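PDB 3GHJ: putative integron gene cassette protein from Uncultured bacterium, which is of unknown function but has the paired beta-alpha-beta-beta-beta fold of the glyoxalase/bleomycin resistance/dioxygenase superfamily and forms a dimer. Local coordinates for residues 34-39 against 75-80; 38-43 against 60-65; 84-89 against 132-137; 110-115 against 124-129. The protein carries 1 engineered substitution. One frame throughout, in Å; residues are numbered along the deposited sequence. Where two conformers were deposited one is given.

Contact 1 (34-39 against 75-80)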
loop_
_atom_site.group_PDB
_atom_site.type_symbol
_atom_site.label_atom_id
_atom_site.label_comp_id
_atom_site.label_asym_id
_atom_site.label_seq_id
_atom_site.Cartn_x
_atom_site.Cartn_y
_atom_site.Cartn_z
ATOM N N VAL A 34 1.098 -8.019 -2.472
ATOM C CA VAL A 34 -0.213 -8.651 -2.336
ATOM C C VAL A 34 -0.039 -10.157 -2.458
ATOM O O VAL A 34 0.419 -10.651 -3.496
ATOM C CB VAL A 34 -1.165 -8.168 -3.440
ATOM C CG1 VAL A 34 -2.549 -8.771 -3.250
ATOM C CG2 VAL A 34 -1.248 -6.635 -3.433
ATOM N N LYS A 35 -0.382 -10.887 -1.399
ATOM C CA LYS A 35 -0.326 -12.348 -1.439
ATOM C C LYS A 35 -1.494 -12.888 -2.243
ATOM O O LYS A 35 -2.644 -12.543 -1.984
ATOM C CB LYS A 35 -0.353 -12.932 -0.024
ATOM C CG LYS A 35 0.749 -12.408 0.883
ATOM C CD LYS A 35 2.129 -12.724 0.338
ATOM C CE LYS A 35 3.215 -12.287 1.313
ATOM N NZ LYS A 35 4.569 -12.706 0.853
ATOM N N VAL A 36 -1.202 -13.734 -3.225
ATOM C CA VAL A 36 -2.247 -14.255 -4.100
ATOM C C VAL A 36 -2.240 -15.778 -4.142
ATOM O O VAL A 36 -1.186 -16.402 -4.067
ATOM C CB VAL A 36 -2.119 -13.689 -5.541
ATOM C CG1 VAL A 36 -2.075 -12.162 -5.499
ATOM C CG2 VAL A 36 -0.878 -14.239 -6.251
ATOM N N LYS A 37 -3.423 -16.362 -4.282
ATOM C CA LYS A 37 -3.539 -17.821 -4.375
ATOM C C LYS A 37 -3.073 -18.373 -5.722
ATOM O O LYS A 37 -2.533 -19.479 -5.795
ATOM C CB LYS A 37 -4.975 -18.262 -4.089
ATOM C CG LYS A 37 -5.371 -18.143 -2.620
ATOM C CD LYS A 37 -4.697 -19.209 -1.763
ATOM C CE LYS A 37 -5.176 -19.139 -0.317
ATOM N NZ LYS A 37 -4.745 -20.334 0.465
ATOM N N ASN A 38 -3.279 -17.606 -6.785
ATOM C CA ASN A 38 -2.955 -18.048 -8.133
ATOM C C ASN A 38 -2.381 -16.870 -8.904
ATOM O O ASN A 38 -3.092 -15.900 -9.194
ATOM C CB ASN A 38 -4.216 -18.592 -8.814
ATOM C CG ASN A 38 -3.946 -19.167 -10.198
ATOM O OD1 ASN A 38 -3.398 -18.503 -11.070
ATOM N ND2 ASN A 38 -4.373 -20.409 -10.410
ATOM N N LEU A 39 -1.097 -16.957 -9.224
ATOM C CA LEU A 39 -0.405 -15.837 -9.855
ATOM C C LEU A 39 -1.057 -15.449 -11.177
ATOM O O LEU A 39 -1.232 -14.267 -11.459
ATOM C CB LEU A 39 1.077 -16.138 -10.061
ATOM C CG LEU A 39 1.923 -14.926 -10.464
ATOM C CD1 LEU A 39 1.882 -13.858 -9.364
ATOM C CD2 LEU A 39 3.353 -15.351 -10.742
ATOM N N VAL A 75 2.085 -2.642 -7.701
ATOM C CA VAL A 75 1.717 -3.763 -6.857
ATOM C C VAL A 75 2.656 -4.908 -7.181
ATOM O O VAL A 75 3.056 -5.089 -8.333
ATOM C CB VAL A 75 0.245 -4.210 -7.029
ATOM C CG1 VAL A 75 -0.705 -3.122 -6.543
ATOM C CG2 VAL A 75 -0.044 -4.592 -8.469
ATOM N N VAL A 76 3.037 -5.656 -6.156
ATOM C CA VAL A 76 3.833 -6.863 -6.334
ATOM C C VAL A 76 2.985 -8.058 -5.922
ATOM O O VAL A 76 2.747 -8.287 -4.737
ATOM C CB VAL A 76 5.144 -6.851 -5.512
ATOM C CG1 VAL A 76 6.013 -8.054 -5.908
ATOM C CG2 VAL A 76 5.899 -5.541 -5.720
ATOM N N LEU A 77 2.500 -8.808 -6.903
ATOM C CA LEU A 77 1.720 -9.991 -6.598
ATOM C C LEU A 77 2.679 -11.116 -6.242
ATOM O O LEU A 77 3.650 -11.353 -6.958
ATOM C CB LEU A 77 0.858 -10.388 -7.799
ATOM C CG LEU A 77 -0.028 -9.292 -8.403
ATOM C CD1 LEU A 77 -0.814 -9.862 -9.576
ATOM C CD2 LEU A 77 -0.979 -8.708 -7.361
ATOM N N GLN A 78 2.424 -11.793 -5.128
ATOM C CA GLN A 78 3.311 -12.867 -4.677
ATOM C C GLN A 78 2.482 -14.100 -4.385
ATOM O O GLN A 78 1.624 -14.075 -3.513
ATOM C CB GLN A 78 4.054 -12.430 -3.413
ATOM C CG GLN A 78 4.901 -11.186 -3.626
ATOM C CD GLN A 78 5.551 -10.672 -2.356
ATOM O OE1 GLN A 78 6.672 -10.158 -2.383
ATOM N NE2 GLN A 78 4.849 -10.793 -1.242
ATOM N N GLU A 79 2.720 -15.179 -5.120
ATOM C CA GLU A 79 1.918 -16.372 -4.922
ATOM C C GLU A 79 2.224 -17.066 -3.599
ATOM O O GLU A 79 3.384 -17.327 -3.274
ATOM C CB GLU A 79 2.109 -17.353 -6.075
ATOM C CG GLU A 79 1.077 -18.462 -6.105
ATOM C CD GLU A 79 1.234 -19.341 -7.325
ATOM O OE1 GLU A 79 2.165 -20.175 -7.340
ATOM O OE2 GLU A 79 0.435 -19.192 -8.268
ATOM N N GLU A 80 1.178 -17.345 -2.853
ATOM C CA GLU A 80 1.233 -18.066 -1.579
ATOM C C GLU A 80 -0.000 -18.961 -1.487
ATOM O O GLU A 80 -1.079 -18.457 -1.417
ATOM C CB GLU A 80 1.206 -17.050 -0.439
ATOM C CG GLU A 80 2.505 -16.425 -0.169
ATOM C CD GLU A 80 2.774 -16.167 1.333
ATOM O OE1 GLU A 80 1.800 -15.997 2.136
ATOM O OE2 GLU A 80 3.974 -16.118 1.663
#
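E80, K35 and V34 bury the most surface here, with E79 and L77 close behind. A long lysine suits this partly exposed place: bent at chi2 (-60°), the K35 chain lays its methylenes against the E80 carboxylate, K35 CD lying 3.6 Å from E80 CD, while K35 NZ forms a long salt bridge of 3.6 Å to E80 OE2. The branched V34 occupies the buried face, where its CB meets L77 CD2 at 4.0 Å; V36 and L39 come to L77 on the same face, L39 through CD1. Between the side chains the backbones run parallel. V34 N donates to V76 O and V34 O accepts from Q78 N, both at 2.8 Å; V36 repeats the pattern with Q78 O and E80 N. At the end of the strand the E79 side chain reaches over to the helix start. With CG anti to the backbone N (chi1 -167°) and the chain extended, E79 OE2 takes the amide hydrogen of L39 N at 2.9 Å, on the anti side and 20° out of the carboxylate plane; R62 is its other partner. A carboxylate suits this place, since the helix start presents amide hydrogens. Strands 28-36 and 73-79, the first and last of a four-stranded mixed sheet in chain order, lie side by side and parallel, as in the beta-alpha-beta-beta-beta motif of the glyoxalase/bleomycin resistance superfamily.

Contact 2 (38-43 against 60-65)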
loop_
_atom_site.group_PDB
_atom_site.type_symbol
_atom_site.label_atom_id
_atom_site.label_comp_id
_atom_site.label_asym_id
_atom_site.label_seq_id
_atom_site.Cartn_x
_atom_site.Cartn_y
_atom_site.Cartn_z
ATOM N N ASN A 38 -3.279 -17.606 -6.785
ATOM C CA ASN A 38 -2.955 -18.048 -8.133
ATOM C C ASN A 38 -2.381 -16.870 -8.904
ATOM O O ASN A 38 -3.092 -15.900 -9.194
ATOM C CB ASN A 38 -4.216 -18.592 -8.814
ATOM C CG ASN A 38 -3.946 -19.167 -10.198
ATOM O OD1 ASN A 38 -3.398 -18.503 -11.070
ATOM N ND2 ASN A 38 -4.373 -20.409 -10.410
ATOM N N LEU A 39 -1.097 -16.957 -9.224
ATOM C CA LEU A 39 -0.405 -15.837 -9.855
ATOM C C LEU A 39 -1.057 -15.449 -11.177
ATOM O O LEU A 39 -1.232 -14.267 -11.459
ATOM C CB LEU A 39 1.077 -16.138 -10.061
ATOM C CG LEU A 39 1.923 -14.926 -10.464
ATOM C CD1 LEU A 39 1.882 -13.858 -9.364
ATOM C CD2 LEU A 39 3.353 -15.351 -10.742
ATOM N N GLU A 40 -1.421 -16.436 -11.990
ATOM C CA GLU A 40 -1.995 -16.136 -13.298
ATOM C C GLU A 40 -3.364 -15.480 -13.183
ATOM O O GLU A 40 -3.648 -14.489 -13.853
ATOM C CB GLU A 40 -2.080 -17.402 -14.160
ATOM C CG GLU A 40 -0.733 -17.903 -14.680
ATOM C CD GLU A 40 0.123 -18.578 -13.614
ATOM O OE1 GLU A 40 -0.435 -19.114 -12.630
ATOM O OE2 GLU A 40 1.365 -18.584 -13.769
ATOM N N LYS A 41 -4.223 -16.033 -12.335
ATOM C CA LYS A 41 -5.563 -15.493 -12.209
ATOM C C LYS A 41 -5.526 -14.090 -11.608
ATOM O O LYS A 41 -6.281 -13.210 -12.018
ATOM C CB LYS A 41 -6.458 -16.417 -11.383
ATOM C CG LYS A 41 -6.740 -17.758 -12.076
ATOM C CD LYS A 41 -7.770 -18.578 -11.318
ATOM C CE LYS A 41 -8.077 -19.879 -12.054
ATOM N NZ LYS A 41 -8.902 -20.803 -11.226
ATOM N N SER A 42 -4.656 -13.885 -10.630
ATOM C CA SER A 42 -4.555 -12.551 -10.050
ATOM C C SER A 42 -3.902 -11.565 -11.020
ATOM O O SER A 42 -4.346 -10.422 -11.129
ATOM C CB SER A 42 -3.834 -12.570 -8.700
ATOM O OG SER A 42 -4.705 -13.032 -7.678
ATOM N N SER A 43 -2.870 -11.999 -11.737
ATOM C CA SER A 43 -2.269 -11.123 -12.739
ATOM C C SER A 43 -3.317 -10.685 -13.763
ATOM O O SER A 43 -3.351 -9.525 -14.174
ATOM C CB SER A 43 -1.092 -11.805 -13.433
ATOM O OG SER A 43 -0.028 -12.045 -12.527
ATOM N N ALA A 60 9.958 -17.643 -11.464
ATOM C CA ALA A 60 10.735 -18.448 -10.533
ATOM C C ALA A 60 10.208 -18.302 -9.111
ATOM O O ALA A 60 9.798 -19.283 -8.490
ATOM C CB ALA A 60 12.207 -18.066 -10.596
ATOM N N ARG A 61 10.224 -17.075 -8.599
ATOM C CA ARG A 61 9.742 -16.807 -7.251
ATOM C C ARG A 61 8.223 -16.744 -7.215
ATOM O O ARG A 61 7.628 -16.678 -6.142
ATOM C CB ARG A 61 10.326 -15.499 -6.712
ATOM C CG ARG A 61 11.813 -15.560 -6.417
ATOM C CD ARG A 61 12.252 -14.388 -5.560
ATOM N NE ARG A 61 12.093 -13.113 -6.253
ATOM C CZ ARG A 61 12.343 -11.930 -5.703
ATOM N NH1 ARG A 61 12.762 -11.856 -4.447
ATOM N NH2 ARG A 61 12.172 -10.820 -6.408
ATOM N N ARG A 62 7.603 -16.759 -8.393
ATOM C CA ARG A 62 6.156 -16.614 -8.502
ATOM C C ARG A 62 5.708 -15.235 -8.024
ATOM O O ARG A 62 4.781 -15.116 -7.224
ATOM C CB ARG A 62 5.437 -17.719 -7.727
ATOM C CG ARG A 62 5.794 -19.122 -8.199
ATOM C CD ARG A 62 5.293 -19.362 -9.611
ATOM N NE ARG A 62 3.841 -19.530 -9.648
ATOM C CZ ARG A 62 3.108 -19.471 -10.755
ATOM N NH1 ARG A 62 3.689 -19.241 -11.924
ATOM N NH2 ARG A 62 1.795 -19.638 -10.692
ATOM N N TRP A 63 6.380 -14.201 -8.522
ATOM C CA TRP A 63 6.035 -12.813 -8.227
ATOM C C TRP A 63 5.790 -12.081 -9.535
ATOM O O TRP A 63 6.424 -12.375 -10.553
ATOM C CB TRP A 63 7.178 -12.111 -7.500
ATOM C CG TRP A 63 7.458 -12.586 -6.090
ATOM C CD1 TRP A 63 6.960 -13.699 -5.480
ATOM C CD2 TRP A 63 8.326 -11.959 -5.140
ATOM N NE1 TRP A 63 7.458 -13.797 -4.198
ATOM C CE2 TRP A 63 8.301 -12.742 -3.968
ATOM C CE3 TRP A 63 9.121 -10.807 -5.166
ATOM C CZ2 TRP A 63 9.037 -12.409 -2.829
ATOM C CZ3 TRP A 63 9.852 -10.477 -4.034
ATOM C CH2 TRP A 63 9.804 -11.275 -2.883
ATOM N N ASN A 64 4.886 -11.110 -9.511
ATOM C CA ASN A 64 4.648 -10.261 -10.671
ATOM C C ASN A 64 4.571 -8.814 -10.215
ATOM O O ASN A 64 3.675 -8.449 -9.449
ATOM C CB ASN A 64 3.368 -10.678 -11.399
ATOM C CG ASN A 64 3.285 -10.116 -12.815
ATOM O OD1 ASN A 64 4.203 -9.442 -13.277
ATOM N ND2 ASN A 64 2.178 -10.393 -13.502
ATOM N N PHE A 65 5.525 -8.005 -10.666
ATOM C CA PHE A 65 5.596 -6.581 -10.350
ATOM C C PHE A 65 4.857 -5.825 -11.437
ATOM O O PHE A 65 5.272 -5.849 -12.604
ATOM C CB PHE A 65 7.057 -6.097 -10.345
ATOM C CG PHE A 65 7.940 -6.776 -9.330
ATOM C CD1 PHE A 65 8.390 -8.078 -9.530
ATOM C CD2 PHE A 65 8.361 -6.089 -8.197
ATOM C CE1 PHE A 65 9.227 -8.688 -8.604
ATOM C CE2 PHE A 65 9.201 -6.694 -7.265
ATOM C CZ PHE A 65 9.632 -7.990 -7.471
#
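One face of the R62 guanidinium rests on L39, where L39 CB lies 3.6 Å from R62 NH2, and its edge meets the carboxylate of E40. The two flat groups are nearly coplanar, 25° apart, and join end-on: R62 NH2 donates to E40 OE1 and R62 NH1 to E40 OE2, both at 3.0 Å, each oxygen using its syn lone pair. Bends at chi2 and chi3 (-73°) fold the arginine back toward the helix start, and with E79 as a second partner the cation is shared by two carboxylates. An apolar leucine suits the flat face of the guanidinium and the R62 backbone, L39 CD2 lying 3.6 Å from R62 C. At the helix start N38 is the N-cap, its OD1 accepting from K41 N at 2.9 Å. One turn on, S43 OG donates to L39 O (2.7 Å), which also accepts from S43 N, the donors coming from opposite faces of its plane. Helix 39-49 packs on the sheet, its first turn running nearly along strand 63-65 (20°), with S43 also on L77 of strand 73-79 and L39 reaching L57 of strand 53-58.

Contact 3 (84-89 against 132-137)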
loop_
_atom_site.group_PDB
_atom_site.type_symbol
_atom_site.label_atom_id
_atom_site.label_comp_id
_atom_site.label_asym_id
_atom_site.label_seq_id
_atom_site.Cartn_x
_atom_site.Cartn_y
_atom_site.Cartn_z
ATOM N N TRP A 84 -3.934 -18.020 4.322
ATOM C CA TRP A 84 -4.623 -16.839 3.826
ATOM C C TRP A 84 -4.875 -15.810 4.919
ATOM O O TRP A 84 -5.315 -16.145 6.018
ATOM C CB TRP A 84 -5.969 -17.221 3.196
ATOM C CG TRP A 84 -6.667 -16.056 2.515
ATOM C CD1 TRP A 84 -6.497 -15.642 1.221
ATOM C CD2 TRP A 84 -7.633 -15.165 3.095
ATOM N NE1 TRP A 84 -7.292 -14.550 0.965
ATOM C CE2 TRP A 84 -8.008 -14.243 2.092
ATOM C CE3 TRP A 84 -8.239 -15.069 4.356
ATOM C CZ2 TRP A 84 -8.954 -13.241 2.315
ATOM C CZ3 TRP A 84 -9.176 -14.072 4.578
ATOM C CH2 TRP A 84 -9.529 -13.171 3.560
ATOM N N GLN A 85 -4.571 -14.535 4.633
ATOM C CA GLN A 85 -4.952 -13.446 5.482
ATOM C C GLN A 85 -5.409 -12.272 4.630
ATOM O O GLN A 85 -4.758 -11.933 3.711
ATOM C CB GLN A 85 -3.791 -12.990 6.388
ATOM C CG GLN A 85 -3.717 -13.742 7.720
ATOM C CD GLN A 85 -2.959 -12.974 8.808
ATOM O OE1 GLN A 85 -2.709 -11.786 8.724
ATOM N NE2 GLN A 85 -2.563 -13.693 9.786
ATOM N N GLN A 86 -6.527 -11.686 4.993
ATOM C CA GLN A 86 -7.058 -10.577 4.219
ATOM C C GLN A 86 -6.160 -9.356 4.308
ATOM O O GLN A 86 -5.689 -8.995 5.390
ATOM C CB GLN A 86 -8.475 -10.204 4.663
ATOM C CG GLN A 86 -9.187 -9.374 3.601
ATOM C CD GLN A 86 -10.622 -9.086 3.939
ATOM O OE1 GLN A 86 -11.522 -9.334 3.125
ATOM N NE2 GLN A 86 -10.856 -8.561 5.130
ATOM N N GLN A 87 -5.946 -8.726 3.169
ATOM C CA GLN A 87 -5.258 -7.463 3.095
ATOM C C GLN A 87 -6.245 -6.349 2.713
ATOM O O GLN A 87 -7.254 -6.602 2.137
ATOM C CB GLN A 87 -4.150 -7.546 2.060
ATOM C CG GLN A 87 -3.036 -8.486 2.461
ATOM C CD GLN A 87 -1.942 -8.608 1.435
ATOM O OE1 GLN A 87 -1.661 -9.655 0.975
ATOM N NE2 GLN A 87 -1.304 -7.514 1.139
ATOM N N HIS A 88 -5.874 -5.126 3.071
ATOM C CA HIS A 88 -6.588 -3.944 2.659
ATOM C C HIS A 88 -5.637 -2.892 2.160
ATOM O O HIS A 88 -4.715 -2.566 2.806
ATOM C CB HIS A 88 -7.451 -3.300 3.778
ATOM C CG HIS A 88 -7.971 -1.946 3.382
ATOM N ND1 HIS A 88 -8.920 -1.778 2.399
ATOM C CD2 HIS A 88 -7.624 -0.700 3.775
ATOM C CE1 HIS A 88 -9.142 -0.494 2.223
ATOM N NE2 HIS A 88 -8.356 0.181 3.029
ATOM N N PHE A 89 -5.968 -2.352 0.993
ATOM C CA PHE A 89 -5.279 -1.243 0.402
ATOM C C PHE A 89 -6.187 -0.506 -0.562
ATOM O O PHE A 89 -7.129 -1.049 -1.022
ATOM C CB PHE A 89 -3.960 -1.682 -0.297
ATOM C CG PHE A 89 -4.101 -2.901 -1.173
ATOM C CD1 PHE A 89 -3.932 -4.143 -0.654
ATOM C CD2 PHE A 89 -4.347 -2.775 -2.503
ATOM C CE1 PHE A 89 -4.081 -5.248 -1.428
ATOM C CE2 PHE A 89 -4.485 -3.888 -3.268
ATOM C CZ PHE A 89 -4.349 -5.103 -2.748
ATOM N N ASN A 132 -8.701 -12.930 -4.558
ATOM C CA ASN A 132 -8.296 -13.538 -3.300
ATOM C C ASN A 132 -9.176 -13.096 -2.148
ATOM O O ASN A 132 -8.949 -13.491 -1.000
ATOM C CB ASN A 132 -6.859 -13.106 -3.011
ATOM C CG ASN A 132 -5.960 -13.319 -4.200
ATOM O OD1 ASN A 132 -5.538 -12.359 -4.879
ATOM N ND2 ASN A 132 -5.685 -14.572 -4.496
ATOM N N GLY A 133 -10.155 -12.246 -2.429
ATOM C CA GLY A 133 -10.986 -11.705 -1.377
ATOM C C GLY A 133 -10.317 -10.601 -0.583
ATOM O O GLY A 133 -10.795 -10.230 0.485
ATOM N N HIS A 134 -9.214 -10.062 -1.091
ATOM C CA HIS A 134 -8.660 -8.897 -0.419
ATOM C C HIS A 134 -9.629 -7.738 -0.522
ATOM O O HIS A 134 -10.426 -7.650 -1.474
ATOM C CB HIS A 134 -7.302 -8.522 -0.995
ATOM C CG HIS A 134 -6.253 -9.538 -0.707
ATOM N ND1 HIS A 134 -6.084 -10.085 0.547
ATOM C CD2 HIS A 134 -5.341 -10.135 -1.512
ATOM C CE1 HIS A 134 -5.103 -10.970 0.504
ATOM N NE2 HIS A 134 -4.631 -11.014 -0.730
ATOM N N ALA A 135 -9.584 -6.866 0.474
ATOM C CA ALA A 135 -10.480 -5.726 0.538
ATOM C C ALA A 135 -9.842 -4.547 -0.176
ATOM O O ALA A 135 -9.055 -3.801 0.418
ATOM C CB ALA A 135 -10.770 -5.386 2.003
ATOM N N LEU A 136 -10.159 -4.394 -1.456
ATOM C CA LEU A 136 -9.637 -3.286 -2.245
ATOM C C LEU A 136 -10.581 -2.097 -2.186
ATOM O O LEU A 136 -11.754 -2.220 -1.815
ATOM C CB LEU A 136 -9.392 -3.712 -3.700
ATOM C CG LEU A 136 -8.059 -4.404 -3.997
ATOM C CD1 LEU A 136 -7.899 -5.671 -3.161
ATOM C CD2 LEU A 136 -7.942 -4.715 -5.493
ATOM N N GLU A 137 -10.059 -0.939 -2.548
ATOM C CA GLU A 137 -10.797 0.301 -2.428
ATOM C C GLU A 137 -10.283 1.289 -3.465
ATOM O O GLU A 137 -9.092 1.285 -3.802
ATOM C CB GLU A 137 -10.630 0.852 -1.003
ATOM C CG GLU A 137 -11.205 2.236 -0.769
ATOM C CD GLU A 137 -10.868 2.794 0.600
ATOM O OE1 GLU A 137 -10.377 2.032 1.466
ATOM O OE2 GLU A 137 -11.080 4.006 0.805
#
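Strands 88-93 and 135-140 pair in parallel in the second four-stranded sheet, and the segments leading into them are joined by two histidines as well as by backbone bonds. H134 ND1 accepts the amide hydrogen of Q87 N at 3.0 Å, 34° out of the ring plane, while Q87 CB covers a face of that ring in a CH-pi contact, 4.0 Å from its centroid. On its other nitrogen the imidazole donates to K35 O, so a ring with one acceptor and one donor suits this buried place. Q87 O in turn accepts from A135 N at 2.9 Å. A chi1 of 170° swings the H88 ring beside its own carbonyl carbon, which places H88 ND1 2.8 Å from A135 O as a donor; its NE2 is hydrogen-bonded to E31 of the second subunit. On the face that carries F89 and L136, F89 CZ packs on L136 CD1 at 3.6 Å, aromatic against branched aliphatic in the core. W84 NE1 adds a weak bond to N132 O. F89 also pairs with an antiparallel strand of the second subunit, continuing the sheet across the interface, while the parallel first and last strands are those of the superfamily's repeated module.

Contact 4 (110-115 against 124-129)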
loop_
_atom_site.group_PDB
_atom_site.type_symbol
_atom_site.label_atom_id
_atom_site.label_comp_id
_atom_site.label_asym_id
_atom_site.label_seq_id
_atom_site.Cartn_x
_atom_site.Cartn_y
_atom_site.Cartn_z
ATOM N N VAL A 110 -17.447 -7.462 -11.335
ATOM C CA VAL A 110 -16.982 -7.196 -9.976
ATOM C C VAL A 110 -18.038 -6.461 -9.166
ATOM O O VAL A 110 -18.492 -5.389 -9.563
ATOM C CB VAL A 110 -15.698 -6.336 -9.996
ATOM C CG1 VAL A 110 -15.229 -6.016 -8.569
ATOM C CG2 VAL A 110 -14.603 -7.038 -10.797
ATOM N N SER A 111 -18.422 -7.027 -8.023
ATOM C CA SER A 111 -19.404 -6.396 -7.142
ATOM C C SER A 111 -18.809 -5.227 -6.361
ATOM O O SER A 111 -17.794 -5.374 -5.677
ATOM C CB SER A 111 -19.991 -7.420 -6.170
ATOM O OG SER A 111 -20.737 -8.397 -6.868
ATOM N N VAL A 112 -19.453 -4.070 -6.450
ATOM C CA VAL A 112 -18.918 -2.856 -5.853
ATOM C C VAL A 112 -19.844 -2.295 -4.789
ATOM O O VAL A 112 -21.063 -2.202 -4.989
ATOM C CB VAL A 112 -18.651 -1.769 -6.925
ATOM C CG1 VAL A 112 -18.076 -0.502 -6.292
ATOM C CG2 VAL A 112 -17.726 -2.303 -8.013
ATOM N N HIS A 113 -19.266 -1.963 -3.641
ATOM C CA HIS A 113 -19.996 -1.322 -2.561
ATOM C C HIS A 113 -19.641 0.153 -2.518
ATOM O O HIS A 113 -18.473 0.530 -2.647
ATOM C CB HIS A 113 -19.669 -1.983 -1.219
ATOM C CG HIS A 113 -20.324 -1.322 -0.045
ATOM N ND1 HIS A 113 -21.652 -1.514 0.272
ATOM C CD2 HIS A 113 -19.835 -0.471 0.888
ATOM C CE1 HIS A 113 -21.952 -0.809 1.348
ATOM N NE2 HIS A 113 -20.868 -0.168 1.742
ATOM N N GLY A 114 -20.652 0.993 -2.341
ATOM C CA GLY A 114 -20.441 2.423 -2.282
ATOM C C GLY A 114 -21.098 3.076 -3.482
ATOM O O GLY A 114 -21.763 2.387 -4.260
ATOM N N PRO A 115 -20.870 4.384 -3.674
ATOM C CA PRO A 115 -19.917 5.188 -2.903
ATOM C C PRO A 115 -20.280 5.365 -1.434
ATOM O O PRO A 115 -21.451 5.509 -1.073
ATOM C CB PRO A 115 -19.929 6.543 -3.616
ATOM C CG PRO A 115 -21.213 6.571 -4.395
ATOM C CD PRO A 115 -21.514 5.157 -4.754
ATOM N N VAL A 124 -14.425 10.072 -0.664
ATOM C CA VAL A 124 -15.449 9.148 -1.131
ATOM C C VAL A 124 -14.760 7.835 -1.491
ATOM O O VAL A 124 -13.715 7.848 -2.138
ATOM C CB VAL A 124 -16.155 9.686 -2.392
ATOM C CG1 VAL A 124 -17.224 8.707 -2.851
ATOM C CG2 VAL A 124 -16.762 11.055 -2.119
ATOM N N SER A 125 -15.336 6.713 -1.071
ATOM C CA SER A 125 -14.713 5.414 -1.313
ATOM C C SER A 125 -15.622 4.442 -2.038
ATOM O O SER A 125 -16.842 4.447 -1.852
ATOM C CB SER A 125 -14.290 4.760 0.001
ATOM O OG SER A 125 -13.339 5.544 0.696
ATOM N N LEU A 126 -15.022 3.599 -2.868
ATOM C CA LEU A 126 -15.675 2.412 -3.381
ATOM C C LEU A 126 -14.923 1.203 -2.876
ATOM O O LEU A 126 -13.695 1.231 -2.801
ATOM C CB LEU A 126 -15.622 2.371 -4.903
ATOM C CG LEU A 126 -16.373 3.467 -5.647
ATOM C CD1 LEU A 126 -16.016 3.381 -7.111
ATOM C CD2 LEU A 126 -17.880 3.287 -5.423
ATOM N N TYR A 127 -15.644 0.130 -2.577
ATOM C CA TYR A 127 -15.036 -1.081 -2.041
ATOM C C TYR A 127 -15.351 -2.282 -2.909
ATOM O O TYR A 127 -16.484 -2.444 -3.367
ATOM C CB TYR A 127 -15.536 -1.336 -0.620
ATOM C CG TYR A 127 -15.118 -0.277 0.370
ATOM C CD1 TYR A 127 -15.981 0.757 0.716
ATOM C CD2 TYR A 127 -13.853 -0.298 0.945
ATOM C CE1 TYR A 127 -15.596 1.739 1.622
ATOM C CE2 TYR A 127 -13.460 0.678 1.856
ATOM C CZ TYR A 127 -14.339 1.686 2.191
ATOM O OH TYR A 127 -13.955 2.652 3.098
ATOM N N PHE A 128 -14.360 -3.132 -3.136
ATOM C CA PHE A 128 -14.548 -4.334 -3.936
ATOM C C PHE A 128 -13.448 -5.321 -3.606
ATOM O O PHE A 128 -12.452 -4.966 -2.961
ATOM C CB PHE A 128 -14.540 -4.013 -5.440
ATOM C CG PHE A 128 -13.250 -3.398 -5.933
ATOM C CD1 PHE A 128 -13.014 -2.041 -5.780
ATOM C CD2 PHE A 128 -12.284 -4.183 -6.551
ATOM C CE1 PHE A 128 -11.827 -1.466 -6.242
ATOM C CE2 PHE A 128 -11.093 -3.621 -7.013
ATOM C CZ PHE A 128 -10.864 -2.261 -6.855
ATOM N N ALA A 129 -13.632 -6.561 -4.041
ATOM C CA ALA A 129 -12.690 -7.643 -3.785
ATOM C C ALA A 129 -11.830 -7.960 -5.000
ATOM O O ALA A 129 -12.276 -7.826 -6.141
ATOM C CB ALA A 129 -13.446 -8.903 -3.336
HETATM O O HOH W 1 -16.226 -7.404 -5.056
#
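V110 packs on F128 and V112 on L126 on the buried side, whereas H113 and Y127 occupy the more open face. On the close-packed side V110 CG1 lies 3.8 Å from F128 CB and V112 CG1 3.9 Å from L126 CD2; the two branched valines also meet helices 39-49 and 98-107 respectively. F128 CG sits between its backbone N and carbonyl carbon (chi1 61°), and the ring leads away from the partner segment toward F45 and L105. P115, reached through a cis peptide bond, sets its CB 3.5 Å from V124 CG1. G114 before it has backbone angles (phi 114°, psi -172°) that suit glycine, and it passes S125 O without a side chain. On the open face H113 CD2 meets Y127 CD1 at a loose 4.0 Å, though their backbones are firmly joined, H113 N to Y127 O at 2.8 Å and Y127 N to H113 O at 2.9 Å. Next to the strand, a water donates to S111 O and accepts from A129 N. The two segments belong to an antiparallel beta hairpin, in which H113 and Y127 form a hydrogen-bonded pair and whose strand 113-118 is outermost in the second sheet.

From the N terminus, strand 28-36 runs into helix 39-49, and contact 1 closes the first sheet's loop by bringing strand 73-79 back beside strand 28-36. Contact 2 starts from the same stretch and closes a shorter loop, tying the helix start to strand 63-68; R62 and E79 join the two. The second sheet follows in series. Contact 3 pairs its strands 88-93 and 135-140, and contact 4, the hairpin, is nested within that loop, linked to it by S125 with E137. The two halves meet, among other places, where K35 bonds to H134 and Q87, whereas contact 4 lies about 21 Å from contact 1, centre to centre.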